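Local coordinates for CAS6A (PDB 4C97), which probably cleaves CRISPR RNA precursors as a Cas6-type endoribonuclease in antiviral defence, at residues 7-12 with 221-226; 18-23 with 90-95; 129-134 with 191-196; 176-181 with 199-204. The protein carries 1 engineered substitution. All coordinates share one frame; numbering follows the deposited sequence.

Interaction 1. Residues 7-12 with 221-226; sequences LAALVL and FAFYSG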
loop_
_atom_site.group_PDB
_atom_site.type_symbol
_atom_site.label_atom_id
_atom_site.label_comp_id
_atom_site.label_asym_id
_atom_site.label_seq_id
_atom_site.Cartn_x
_atom_site.Cartn_y
_atom_site.Cartn_z
ATOM N N LEU A 7 -9.888 6.615 4.830
ATOM C CA LEU A 7 -8.783 5.682 4.885
ATOM C C LEU A 7 -7.550 6.468 5.248
ATOM O O LEU A 7 -7.500 7.693 5.053
ATOM C CB LEU A 7 -8.645 4.867 3.597
ATOM C CG LEU A 7 -8.230 5.550 2.308
ATOM C CD1 LEU A 7 -8.019 4.477 1.247
ATOM C CD2 LEU A 7 -9.229 6.569 1.811
ATOM N N ALA A 8 -6.578 5.783 5.847
ATOM C CA ALA A 8 -5.456 6.491 6.436
ATOM C C ALA A 8 -4.189 5.657 6.448
ATOM O O ALA A 8 -4.244 4.427 6.478
ATOM C CB ALA A 8 -5.804 6.895 7.849
ATOM N N ALA A 9 -3.058 6.352 6.392
ATOM C CA ALA A 9 -1.746 5.745 6.591
ATOM C C ALA A 9 -1.044 6.610 7.602
ATOM O O ALA A 9 -0.729 7.782 7.347
ATOM C CB ALA A 9 -0.963 5.707 5.284
ATOM N N LEU A 10 -0.829 6.030 8.782
ATOM C CA LEU A 10 -0.118 6.717 9.833
ATOM C C LEU A 10 1.315 6.230 9.904
ATOM O O LEU A 10 1.578 5.016 9.844
ATOM C CB LEU A 10 -0.804 6.462 11.166
ATOM C CG LEU A 10 -2.088 7.248 11.422
ATOM C CD1 LEU A 10 -3.197 6.856 10.475
ATOM C CD2 LEU A 10 -2.528 7.017 12.867
ATOM N N VAL A 11 2.233 7.177 10.051
ATOM C CA VAL A 11 3.654 6.873 10.121
ATOM C C VAL A 11 4.183 6.997 11.545
ATOM O O VAL A 11 3.965 8.012 12.212
ATOM C CB VAL A 11 4.473 7.779 9.199
ATOM C CG1 VAL A 11 5.972 7.601 9.448
ATOM C CG2 VAL A 11 4.164 7.463 7.712
ATOM N N LEU A 12 4.870 5.955 12.003
ATOM C CA LEU A 12 5.561 5.982 13.297
ATOM C C LEU A 12 7.021 6.301 13.045
ATOM O O LEU A 12 7.760 5.480 12.459
ATOM C CB LEU A 12 5.472 4.625 14.012
ATOM C CG LEU A 12 4.145 4.216 14.648
ATOM C CD1 LEU A 12 2.964 4.423 13.719
ATOM C CD2 LEU A 12 4.219 2.761 15.104
ATOM N N PHE A 221 -5.413 4.952 -4.540
ATOM C CA PHE A 221 -5.628 3.938 -3.511
ATOM C C PHE A 221 -4.356 3.178 -3.173
ATOM O O PHE A 221 -4.141 2.779 -2.009
ATOM C CB PHE A 221 -6.707 2.989 -4.005
ATOM C CG PHE A 221 -7.124 1.955 -3.030
ATOM C CD1 PHE A 221 -7.682 2.299 -1.809
ATOM C CD2 PHE A 221 -7.006 0.601 -3.341
ATOM C CE1 PHE A 221 -8.107 1.331 -0.926
ATOM C CE2 PHE A 221 -7.420 -0.355 -2.444
ATOM C CZ PHE A 221 -7.983 0.014 -1.244
ATOM N N ALA A 222 -3.517 2.953 -4.200
ATOM C CA ALA A 222 -2.248 2.249 -3.977
ATOM C C ALA A 222 -1.407 2.751 -2.776
ATOM O O ALA A 222 -0.806 1.949 -2.037
ATOM C CB ALA A 222 -1.427 2.250 -5.255
ATOM N N PHE A 223 -1.393 4.059 -2.568
ATOM C CA PHE A 223 -0.675 4.680 -1.460
ATOM C C PHE A 223 -1.084 4.043 -0.130
ATOM O O PHE A 223 -0.267 3.876 0.778
ATOM C CB PHE A 223 -1.014 6.175 -1.425
ATOM C CG PHE A 223 -0.352 6.939 -0.315
ATOM C CD1 PHE A 223 0.957 7.369 -0.426
ATOM C CD2 PHE A 223 -1.056 7.270 0.839
ATOM C CE1 PHE A 223 1.556 8.082 0.573
ATOM C CE2 PHE A 223 -0.458 7.984 1.842
ATOM C CZ PHE A 223 0.843 8.412 1.717
ATOM N N TYR A 224 -2.373 3.745 -0.011
ATOM C CA TYR A 224 -2.939 3.183 1.217
ATOM C C TYR A 224 -2.877 1.661 1.223
ATOM O O TYR A 224 -2.492 1.062 2.231
ATOM C CB TYR A 224 -4.382 3.660 1.408
ATOM C CG TYR A 224 -4.446 5.156 1.547
ATOM C CD1 TYR A 224 -4.146 5.768 2.759
ATOM C CD2 TYR A 224 -4.771 5.962 0.472
ATOM C CE1 TYR A 224 -4.163 7.125 2.898
ATOM C CE2 TYR A 224 -4.807 7.340 0.605
ATOM C CZ TYR A 224 -4.504 7.914 1.820
ATOM O OH TYR A 224 -4.513 9.274 1.964
ATOM N N SER A 225 -3.275 1.032 0.117
ATOM C CA SER A 225 -3.422 -0.426 0.120
ATOM C C SER A 225 -2.116 -1.187 -0.115
ATOM O O SER A 225 -1.918 -2.311 0.377
ATOM C CB SER A 225 -4.416 -0.865 -0.951
ATOM O OG SER A 225 -3.947 -0.491 -2.221
ATOM N N GLY A 226 -1.235 -0.587 -0.894
ATOM C CA GLY A 226 -0.114 -1.319 -1.442
ATOM C C GLY A 226 -0.589 -2.236 -2.547
ATOM O O GLY A 226 -1.775 -2.281 -2.899
#

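Interaction 2. Residues 18-23 with 90-95; sequences GLPEPL and PPFRVR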
loop_
_atom_site.group_PDB
_atom_site.type_symbol
_atom_site.label_atom_id
_atom_site.label_comp_id
_atom_site.label_asym_id
_atom_site.label_seq_id
_atom_site.Cartn_x
_atom_site.Cartn_y
_atom_site.Cartn_z
ATOM N N GLY A 18 18.786 0.278 13.897
ATOM C CA GLY A 18 18.296 -0.679 12.922
ATOM C C GLY A 18 17.021 -0.246 12.231
ATOM O O GLY A 18 16.628 0.917 12.291
ATOM N N LEU A 19 16.383 -1.196 11.555
ATOM C CA LEU A 19 15.106 -0.953 10.925
ATOM C C LEU A 19 14.084 -1.932 11.434
ATOM O O LEU A 19 14.424 -3.009 11.901
ATOM C CB LEU A 19 15.220 -1.084 9.414
ATOM C CG LEU A 19 15.982 0.061 8.761
ATOM C CD1 LEU A 19 16.976 -0.491 7.766
ATOM C CD2 LEU A 19 14.992 1.014 8.105
ATOM N N PRO A 20 12.814 -1.556 11.347
ATOM C CA PRO A 20 11.793 -2.533 11.710
ATOM C C PRO A 20 11.888 -3.768 10.843
ATOM O O PRO A 20 12.376 -3.697 9.705
ATOM C CB PRO A 20 10.485 -1.795 11.411
ATOM C CG PRO A 20 10.825 -0.386 11.396
ATOM C CD PRO A 20 12.211 -0.298 10.882
ATOM N N GLU A 21 11.452 -4.888 11.407
ATOM C CA GLU A 21 11.425 -6.170 10.728
ATOM C C GLU A 21 9.967 -6.510 10.418
ATOM O O GLU A 21 9.083 -6.205 11.208
ATOM C CB GLU A 21 12.046 -7.226 11.618
ATOM C CG GLU A 21 13.515 -6.992 11.822
ATOM C CD GLU A 21 14.147 -7.971 12.781
ATOM O OE1 GLU A 21 13.427 -8.824 13.353
ATOM O OE2 GLU A 21 15.384 -7.880 12.957
ATOM N N PRO A 22 9.709 -7.093 9.238
ATOM C CA PRO A 22 8.342 -7.392 8.802
ATOM C C PRO A 22 7.483 -8.138 9.825
ATOM O O PRO A 22 6.380 -7.715 10.176
ATOM C CB PRO A 22 8.572 -8.275 7.579
ATOM C CG PRO A 22 9.860 -7.814 7.020
ATOM C CD PRO A 22 10.685 -7.324 8.166
ATOM N N LEU A 23 8.005 -9.258 10.309
ATOM C CA LEU A 23 7.251 -10.054 11.275
ATOM C C LEU A 23 7.087 -9.354 12.631
ATOM O O LEU A 23 6.012 -9.427 13.235
ATOM C CB LEU A 23 7.851 -11.444 11.411
ATOM C CG LEU A 23 7.542 -12.191 10.108
ATOM C CD1 LEU A 23 8.634 -13.116 9.757
ATOM C CD2 LEU A 23 6.201 -12.908 10.200
ATOM N N PRO A 90 13.724 -5.222 16.413
ATOM C CA PRO A 90 14.430 -4.461 17.449
ATOM C C PRO A 90 13.473 -3.546 18.216
ATOM O O PRO A 90 12.382 -3.238 17.719
ATOM C CB PRO A 90 15.409 -3.602 16.649
ATOM C CG PRO A 90 15.529 -4.258 15.314
ATOM C CD PRO A 90 14.208 -4.909 15.057
ATOM N N PRO A 91 13.890 -3.083 19.398
ATOM C CA PRO A 91 13.108 -2.091 20.144
ATOM C C PRO A 91 13.319 -0.686 19.582
ATOM O O PRO A 91 14.440 -0.333 19.216
ATOM C CB PRO A 91 13.692 -2.185 21.543
ATOM C CG PRO A 91 15.114 -2.621 21.323
ATOM C CD PRO A 91 15.075 -3.535 20.150
ATOM N N PHE A 92 12.246 0.094 19.503
ATOM C CA PHE A 92 12.331 1.495 19.105
ATOM C C PHE A 92 11.486 2.312 20.041
ATOM O O PHE A 92 10.489 1.836 20.565
ATOM C CB PHE A 92 11.784 1.710 17.687
ATOM C CG PHE A 92 12.542 0.971 16.620
ATOM C CD1 PHE A 92 13.659 1.537 16.026
ATOM C CD2 PHE A 92 12.134 -0.283 16.214
ATOM C CE1 PHE A 92 14.359 0.858 15.041
ATOM C CE2 PHE A 92 12.828 -0.968 15.227
ATOM C CZ PHE A 92 13.943 -0.396 14.647
ATOM N N ARG A 93 11.867 3.564 20.221
ATOM C CA ARG A 93 10.991 4.518 20.852
ATOM C C ARG A 93 10.224 5.269 19.757
ATOM O O ARG A 93 10.793 5.664 18.740
ATOM C CB ARG A 93 11.810 5.471 21.716
ATOM C CG ARG A 93 11.002 6.542 22.385
ATOM C CD ARG A 93 11.828 7.280 23.416
ATOM N NE ARG A 93 12.589 6.354 24.256
ATOM C CZ ARG A 93 12.092 5.698 25.303
ATOM N NH1 ARG A 93 10.828 5.868 25.664
ATOM N NH2 ARG A 93 12.867 4.871 25.996
ATOM N N VAL A 94 8.924 5.425 19.950
ATOM C CA VAL A 94 8.101 6.109 18.975
ATOM C C VAL A 94 8.150 7.601 19.260
ATOM O O VAL A 94 7.600 8.071 20.256
ATOM C CB VAL A 94 6.650 5.601 19.009
ATOM C CG1 VAL A 94 5.773 6.383 18.045
ATOM C CG2 VAL A 94 6.600 4.115 18.670
ATOM N N ARG A 95 8.812 8.343 18.382
ATOM C CA ARG A 95 8.985 9.774 18.587
ATOM C C ARG A 95 7.745 10.548 18.218
ATOM O O ARG A 95 7.386 11.523 18.887
ATOM C CB ARG A 95 10.139 10.298 17.756
ATOM C CG ARG A 95 10.266 11.809 17.793
ATOM C CD ARG A 95 11.512 12.230 17.069
ATOM N NE ARG A 95 12.686 11.656 17.719
ATOM C CZ ARG A 95 13.762 11.209 17.082
ATOM N NH1 ARG A 95 13.838 11.268 15.755
ATOM N NH2 ARG A 95 14.770 10.703 17.781
#

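Interaction 3. Residues 129-134 with 191-196; sequences PTFFRR and VDTAGF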
loop_
_atom_site.group_PDB
_atom_site.type_symbol
_atom_site.label_atom_id
_atom_site.label_comp_id
_atom_site.label_asym_id
_atom_site.label_seq_id
_atom_site.Cartn_x
_atom_site.Cartn_y
_atom_site.Cartn_z
ATOM N N PRO A 129 9.651 -4.518 -2.148
ATOM C CA PRO A 129 9.497 -5.600 -3.133
ATOM C C PRO A 129 8.041 -6.022 -3.308
ATOM O O PRO A 129 7.329 -6.232 -2.329
ATOM C CB PRO A 129 10.359 -6.726 -2.541
ATOM C CG PRO A 129 11.399 -5.992 -1.735
ATOM C CD PRO A 129 10.635 -4.854 -1.105
ATOM N N THR A 130 7.613 -6.117 -4.560
ATOM C CA THR A 130 6.222 -6.345 -4.913
ATOM C C THR A 130 6.094 -7.635 -5.702
ATOM O O THR A 130 6.845 -7.869 -6.662
ATOM C CB THR A 130 5.695 -5.150 -5.731
ATOM O OG1 THR A 130 5.813 -3.933 -4.966
ATOM C CG2 THR A 130 4.260 -5.354 -6.127
ATOM N N PHE A 131 5.164 -8.493 -5.294
ATOM C CA PHE A 131 4.960 -9.773 -5.950
ATOM C C PHE A 131 3.519 -10.250 -5.810
ATOM O O PHE A 131 2.709 -9.658 -5.066
ATOM C CB PHE A 131 5.973 -10.827 -5.445
ATOM C CG PHE A 131 5.917 -11.075 -3.954
ATOM C CD1 PHE A 131 5.079 -12.048 -3.439
ATOM C CD2 PHE A 131 6.715 -10.353 -3.075
ATOM C CE1 PHE A 131 5.031 -12.294 -2.071
ATOM C CE2 PHE A 131 6.654 -10.598 -1.704
ATOM C CZ PHE A 131 5.813 -11.557 -1.221
ATOM N N PHE A 132 3.208 -11.315 -6.543
ATOM C CA PHE A 132 1.845 -11.832 -6.682
ATOM C C PHE A 132 1.865 -13.323 -6.544
ATOM O O PHE A 132 2.861 -13.968 -6.810
ATOM C CB PHE A 132 1.279 -11.438 -8.071
ATOM C CG PHE A 132 1.373 -9.985 -8.322
ATOM C CD1 PHE A 132 0.367 -9.137 -7.897
ATOM C CD2 PHE A 132 2.523 -9.438 -8.878
ATOM C CE1 PHE A 132 0.484 -7.787 -8.065
ATOM C CE2 PHE A 132 2.644 -8.108 -9.052
ATOM C CZ PHE A 132 1.620 -7.257 -8.631
ATOM N N ARG A 133 0.763 -13.886 -6.065
ATOM C CA ARG A 133 0.682 -15.330 -5.945
ATOM C C ARG A 133 0.083 -15.874 -7.229
ATOM O O ARG A 133 -0.982 -15.448 -7.640
ATOM C CB ARG A 133 -0.166 -15.737 -4.744
ATOM C CG ARG A 133 -0.152 -17.245 -4.484
ATOM C CD ARG A 133 -0.828 -17.593 -3.162
ATOM N NE ARG A 133 -0.883 -19.035 -2.908
ATOM C CZ ARG A 133 0.172 -19.796 -2.617
ATOM N NH1 ARG A 133 1.391 -19.269 -2.566
ATOM N NH2 ARG A 133 0.004 -21.096 -2.391
ATOM N N ARG A 134 0.784 -16.797 -7.872
ATOM C CA ARG A 134 0.240 -17.469 -9.036
ATOM C C ARG A 134 0.598 -18.940 -8.945
ATOM O O ARG A 134 1.770 -19.302 -8.864
ATOM C CB ARG A 134 0.766 -16.828 -10.330
ATOM C CG ARG A 134 2.252 -17.092 -10.632
ATOM C CD ARG A 134 2.621 -16.866 -12.080
ATOM N NE ARG A 134 1.857 -15.778 -12.677
ATOM C CZ ARG A 134 1.857 -15.502 -13.977
ATOM N NH1 ARG A 134 2.559 -16.256 -14.822
ATOM N NH2 ARG A 134 1.135 -14.490 -14.427
ATOM N N VAL A 191 10.004 -17.979 1.075
ATOM C CA VAL A 191 10.769 -19.016 0.415
ATOM C C VAL A 191 10.764 -18.764 -1.088
ATOM O O VAL A 191 9.701 -18.640 -1.690
ATOM C CB VAL A 191 10.152 -20.423 0.662
ATOM C CG1 VAL A 191 11.018 -21.516 0.038
ATOM C CG2 VAL A 191 9.946 -20.691 2.168
ATOM N N ASP A 192 11.957 -18.704 -1.669
ATOM C CA ASP A 192 12.143 -18.615 -3.113
ATOM C C ASP A 192 11.293 -17.523 -3.725
ATOM O O ASP A 192 10.614 -17.760 -4.713
ATOM C CB ASP A 192 11.791 -19.941 -3.817
ATOM C CG ASP A 192 12.658 -21.107 -3.369
ATOM O OD1 ASP A 192 13.851 -20.888 -3.067
ATOM O OD2 ASP A 192 12.148 -22.253 -3.339
ATOM N N THR A 193 11.305 -16.341 -3.119
ATOM C CA THR A 193 10.475 -15.242 -3.567
ATOM C C THR A 193 11.290 -13.975 -3.699
ATOM O O THR A 193 12.032 -13.616 -2.796
ATOM C CB THR A 193 9.338 -14.990 -2.567
ATOM O OG1 THR A 193 8.527 -16.163 -2.474
ATOM C CG2 THR A 193 8.465 -13.802 -2.979
ATOM N N ALA A 194 11.163 -13.315 -4.849
ATOM C CA ALA A 194 11.665 -11.959 -5.008
ATOM C C ALA A 194 10.496 -11.046 -5.332
ATOM O O ALA A 194 9.398 -11.513 -5.660
ATOM C CB ALA A 194 12.714 -11.883 -6.101
ATOM N N GLY A 195 10.715 -9.744 -5.175
ATOM C CA GLY A 195 9.721 -8.766 -5.544
ATOM C C GLY A 195 10.317 -7.595 -6.292
ATOM O O GLY A 195 11.468 -7.221 -6.083
ATOM N N PHE A 196 9.521 -7.030 -7.195
ATOM C CA PHE A 196 9.943 -5.881 -7.988
ATOM C C PHE A 196 9.977 -4.590 -7.186
ATOM O O PHE A 196 9.073 -4.316 -6.395
ATOM C CB PHE A 196 8.977 -5.683 -9.147
ATOM C CG PHE A 196 9.389 -4.588 -10.101
ATOM C CD1 PHE A 196 10.315 -4.843 -11.087
ATOM C CD2 PHE A 196 8.830 -3.318 -10.026
ATOM C CE1 PHE A 196 10.694 -3.848 -11.961
ATOM C CE2 PHE A 196 9.208 -2.326 -10.910
ATOM C CZ PHE A 196 10.120 -2.586 -11.870
#

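Interaction 4. Residues 176-181 with 199-204; sequences TVRSLE and RVVYHL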
loop_
_atom_site.group_PDB
_atom_site.type_symbol
_atom_site.label_atom_id
_atom_site.label_comp_id
_atom_site.label_asym_id
_atom_site.label_seq_id
_atom_site.Cartn_x
_atom_site.Cartn_y
_atom_site.Cartn_z
ATOM N N THR A 176 -1.693 -1.400 -20.989
ATOM C CA THR A 176 -0.364 -1.815 -21.394
ATOM C C THR A 176 0.687 -1.127 -20.529
ATOM O O THR A 176 0.366 -0.375 -19.600
ATOM C CB THR A 176 -0.109 -1.558 -22.899
ATOM O OG1 THR A 176 1.080 -2.236 -23.290
ATOM C CG2 THR A 176 0.038 -0.071 -23.207
ATOM N N VAL A 177 1.942 -1.391 -20.834
ATOM C CA VAL A 177 3.045 -0.742 -20.183
ATOM C C VAL A 177 3.762 0.151 -21.158
ATOM O O VAL A 177 4.203 -0.299 -22.208
ATOM C CB VAL A 177 4.024 -1.768 -19.578
ATOM C CG1 VAL A 177 5.284 -1.088 -19.130
ATOM C CG2 VAL A 177 3.378 -2.508 -18.396
ATOM N N ARG A 178 3.868 1.429 -20.819
ATOM C CA ARG A 178 4.621 2.388 -21.613
ATOM C C ARG A 178 6.111 2.357 -21.263
ATOM O O ARG A 178 6.955 2.442 -22.141
ATOM C CB ARG A 178 4.076 3.814 -21.432
ATOM C CG ARG A 178 4.967 4.886 -22.030
ATOM C CD ARG A 178 4.493 6.251 -21.610
ATOM N NE ARG A 178 3.235 6.569 -22.265
ATOM C CZ ARG A 178 2.442 7.568 -21.904
ATOM N NH1 ARG A 178 2.775 8.345 -20.879
ATOM N NH2 ARG A 178 1.319 7.790 -22.567
ATOM N N SER A 179 6.442 2.275 -19.979
ATOM C CA SER A 179 7.828 2.159 -19.568
ATOM C C SER A 179 7.964 1.374 -18.274
ATOM O O SER A 179 7.032 1.300 -17.458
ATOM C CB SER A 179 8.483 3.523 -19.400
ATOM O OG SER A 179 7.808 4.272 -18.425
ATOM N N LEU A 180 9.148 0.803 -18.094
ATOM C CA LEU A 180 9.463 0.074 -16.869
ATOM C C LEU A 180 10.927 0.220 -16.569
ATOM O O LEU A 180 11.758 0.159 -17.473
ATOM C CB LEU A 180 9.098 -1.399 -17.007
ATOM C CG LEU A 180 9.466 -2.400 -15.915
ATOM C CD1 LEU A 180 8.445 -3.531 -15.921
ATOM C CD2 LEU A 180 10.886 -2.965 -16.065
ATOM N N GLU A 181 11.247 0.415 -15.295
ATOM C CA GLU A 181 12.631 0.436 -14.870
ATOM C C GLU A 181 12.716 -0.058 -13.458
ATOM O O GLU A 181 12.096 0.503 -12.559
ATOM C CB GLU A 181 13.246 1.829 -14.981
ATOM C CG GLU A 181 14.688 1.834 -14.563
ATOM C CD GLU A 181 15.427 3.116 -14.888
ATOM O OE1 GLU A 181 14.785 4.180 -14.965
ATOM O OE2 GLU A 181 16.662 3.043 -15.057
ATOM N N ARG A 199 9.939 1.616 -11.089
ATOM C CA ARG A 199 8.876 2.462 -11.599
ATOM C C ARG A 199 8.297 1.857 -12.862
ATOM O O ARG A 199 9.049 1.443 -13.763
ATOM C CB ARG A 199 9.433 3.851 -11.905
ATOM C CG ARG A 199 8.450 4.837 -12.472
ATOM C CD ARG A 199 9.147 6.192 -12.614
ATOM N NE ARG A 199 8.242 7.287 -12.940
ATOM C CZ ARG A 199 7.833 7.570 -14.166
ATOM N NH1 ARG A 199 8.236 6.824 -15.181
ATOM N NH2 ARG A 199 7.015 8.593 -14.377
ATOM N N VAL A 200 6.969 1.814 -12.930
ATOM C CA VAL A 200 6.305 1.367 -14.151
ATOM C C VAL A 200 5.258 2.410 -14.544
ATOM O O VAL A 200 4.526 2.897 -13.693
ATOM C CB VAL A 200 5.623 -0.005 -13.953
ATOM C CG1 VAL A 200 5.018 -0.461 -15.270
ATOM C CG2 VAL A 200 6.621 -1.047 -13.445
ATOM N N VAL A 201 5.205 2.752 -15.836
ATOM C CA VAL A 201 4.126 3.600 -16.329
ATOM C C VAL A 201 3.162 2.751 -17.164
ATOM O O VAL A 201 3.527 2.202 -18.195
ATOM C CB VAL A 201 4.656 4.784 -17.136
ATOM C CG1 VAL A 201 3.503 5.693 -17.542
ATOM C CG2 VAL A 201 5.695 5.563 -16.329
ATOM N N TYR A 202 1.934 2.673 -16.674
ATOM C CA TYR A 202 0.817 1.975 -17.305
ATOM C C TYR A 202 0.039 2.936 -18.167
ATOM O O TYR A 202 -0.038 4.132 -17.874
ATOM C CB TYR A 202 -0.108 1.363 -16.236
ATOM C CG TYR A 202 0.655 0.392 -15.368
ATOM C CD1 TYR A 202 0.853 -0.919 -15.777
ATOM C CD2 TYR A 202 1.223 0.805 -14.172
ATOM C CE1 TYR A 202 1.584 -1.798 -15.011
ATOM C CE2 TYR A 202 1.955 -0.067 -13.387
ATOM C CZ TYR A 202 2.133 -1.372 -13.823
ATOM O OH TYR A 202 2.878 -2.252 -13.095
ATOM N N HIS A 203 -0.525 2.411 -19.247
ATOM C CA HIS A 203 -1.264 3.235 -20.172
ATOM C C HIS A 203 -2.445 2.446 -20.690
ATOM O O HIS A 203 -2.278 1.300 -21.131
ATOM C CB HIS A 203 -0.372 3.637 -21.323
ATOM C CG HIS A 203 -1.108 4.318 -22.421
ATOM N ND1 HIS A 203 -1.603 5.594 -22.290
ATOM C CD2 HIS A 203 -1.449 3.902 -23.661
ATOM C CE1 HIS A 203 -2.214 5.944 -23.408
ATOM N NE2 HIS A 203 -2.138 4.929 -24.256
ATOM N N LEU A 204 -3.624 3.057 -20.642
ATOM C CA LEU A 204 -4.851 2.436 -21.125
ATOM C C LEU A 204 -5.300 3.097 -22.427
ATOM O O LEU A 204 -5.849 4.212 -22.419
ATOM C CB LEU A 204 -5.958 2.557 -20.070
ATOM C CG LEU A 204 -7.317 1.978 -20.460
ATOM C CD1 LEU A 204 -7.200 0.569 -21.004
ATOM C CD2 LEU A 204 -8.280 2.012 -19.278
HETATM O O HOH W 1 9.371 3.678 -15.962
#

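Interaction 1. Residues 7-12 with 221-226
L7 and Y224 form the tight part of this contact between strand 7-12 and the last turn of helix 209-225. L7 CG sits over one face of the Y224 ring, 3.9 Å from the ring centroid and 13° off the normal. This is a CH-pi contact, and the two side chains cross at about a right angle. L7 CD1 is anti to CA (chi2 173°). It reaches 3.6 Å from Y224 CG and, at the edge of the F221 ring, 3.8 Å from F221 CD1. One methyl thus packs against two aromatic rings of the helix. The opposite face of the Y224 ring is taken by its neighbour F223, whose CD2 lies over the ring centre. The edge of the same ring meets the strand backbone: A9 N lies in its plane, 3.7 Å from Y224 CE1. Y224 is therefore held on both faces and at one edge.

The other side is looser. A9 CB stands 4.1 Å from Y224 CD1 and 4.2 Å from F223 CE2. F223 is partly exposed and has a cation-pi partner in R62. Beyond A9 the strand leaves the helix. The segments share apolar surface, while the polar ties run to the neighbouring strand: R62 NH2 bonds F223 O, and S64 OG bonds Y224 O. G226, with positive phi, ends the helix and starts a glycine-rich loop. A helix leading into such a loop is a hallmark of Cas6 and related RAMP proteins, and here its last turn packs against the N-terminal ferredoxin-like sheet.

Interaction 2. Residues 18-23 with 90-95
P90 opens the contact by setting its ring against L19 and E21. P90 CD lies 3.7 Å from L19 O and 3.8 Å from E21 CD. The E21 chain is extended, with CD anti to CA (chi2 176°), and passes obliquely by the proline ring. E21 also holds the N-cap position of helix 22-36. G18 has positive phi; a CB there would press on the preceding carbonyl O and point at the P90 ring. After P91 the strand brings in F92, which carries the buried half of the contact. The F92 ring points its far end into the bend of residues 18-20. F92 CE1 is 3.6 Å from G18 O, which sits at the ring edge near its plane. F92 CZ is 3.6 Å from L19 C and 4.1 Å from P20 CD. R93 turns to G83 O, outside the contact. V94 packs on L14 of strand 6-15, which F92 and P20 also touch. R95 forms a salt bridge with E15. G18 N bonds E56 OE2, and E21 pairs with L88 through the backbone. The contact itself is mostly ring carbon against backbone. The carbonyl of G18 beside an aromatic edge probably adds a weak electrostatic attraction.

Interaction 3. Residues 129-134 with 191-196
T130 and F196 form an antiparallel hydrogen-bonded pair, with their CA atoms 4.8 Å apart. This bridge adds the hairpin strand 129-134 beside strand 194-197, an outer strand of the C-terminal ferredoxin-like sheet. The two bonds differ in straightness: T130 N to F196 O is 3.0 Å at 133°, and F196 N to T130 O is 2.9 Å at 151°. P129 CA makes a further CA-H...O contact to F196 O.

The chains come very close at G195. P129 CB is 3.7 Å from G195 CA. T130 O is 3.2 Å from the same CA, and glycine permits this approach. The F196 side chain heads away from the contact and packs on L180. T130 turns its hydroxyl to S128 O.

F131 packs its ring against the other segment. Its CG lies between the backbone N and the carbonyl carbon (chi1 59°), which places it beside the T193 methyl. Its CB is 3.5 Å from A194 O, and the ring also meets H138 and, edge-to-face, Y235. The ring edge faces G195 CA, while T193 covers one face at about a right angle. T193 OG1 donates to V191 O from above the carbonyl plane and also bonds H138 ND1. These polar ties help fix the rotation of the T193 side chain. Its methyl CG2 stands 3.6 Å over the centroid of the F131 ring, almost exactly on the normal.

Interaction 4. Residues 176-181 with 199-204
R178 and S179 both face V201 in a classic beta bulge of an antiparallel strand pair. V201 O takes R178 N at 2.8 Å and S179 N in a weak bond of 3.4 Å. The hydrogen-bonded pairs T176 with H203 and E181 with R199 continue the ladder on either side. S179 OG lies between its backbone N and carbonyl carbon (chi1 60°), which brings it 3.2 Å from V201 CG2. One face of the strands is apolar. L180 CD1 lies alongside V200 CG2 at 4.0 Å, and V177 CG2 touches Y202 CE1 at 3.9 Å. V200 CG1 covers one face of the Y202 ring near its rim, and Y202 OH bonds P142 O.

The other face is mixed: V201 sits among polar groups of S179, R199 and H203. A water joins S179 OG to R199 O. R178 NH2 comes 3.7 Å from H203 ND1, with guanidinium and ring planes 30° apart. Further out, D121 OD1 bonds both, in a salt bridge with R178 NH2 and a hydrogen bond with H203 ND1, and so probably sets their placement. E241 salt-bridges R199 NE. The D121 carboxylate, on adjoining strand 121-127, probably offsets the charge of R178 beside the imidazole.

How the interactions relate
Interactions 1 and 2 share the N-terminal sheet, where strands 6-15 and 91-109 are neighbours. Their centres are about 19 Å apart. Interactions 3 and 4 meet at the C-terminal sheet, in which strand 176-186 lies between 194-197 and 199-203. They touch directly: F196 CZ is 3.7 Å from E181 O. Their segments alternate along the chain, whereas interaction 2 closes before either begins. Interactions 2 and 4 lie on opposite sides of the chain centre, with centres about 34 Å apart. Interaction 1 spans all the others in sequence and is near the middle of the molecule. It joins the two halves, consistent with the tandem ferredoxin-like architecture of Cas6 proteins.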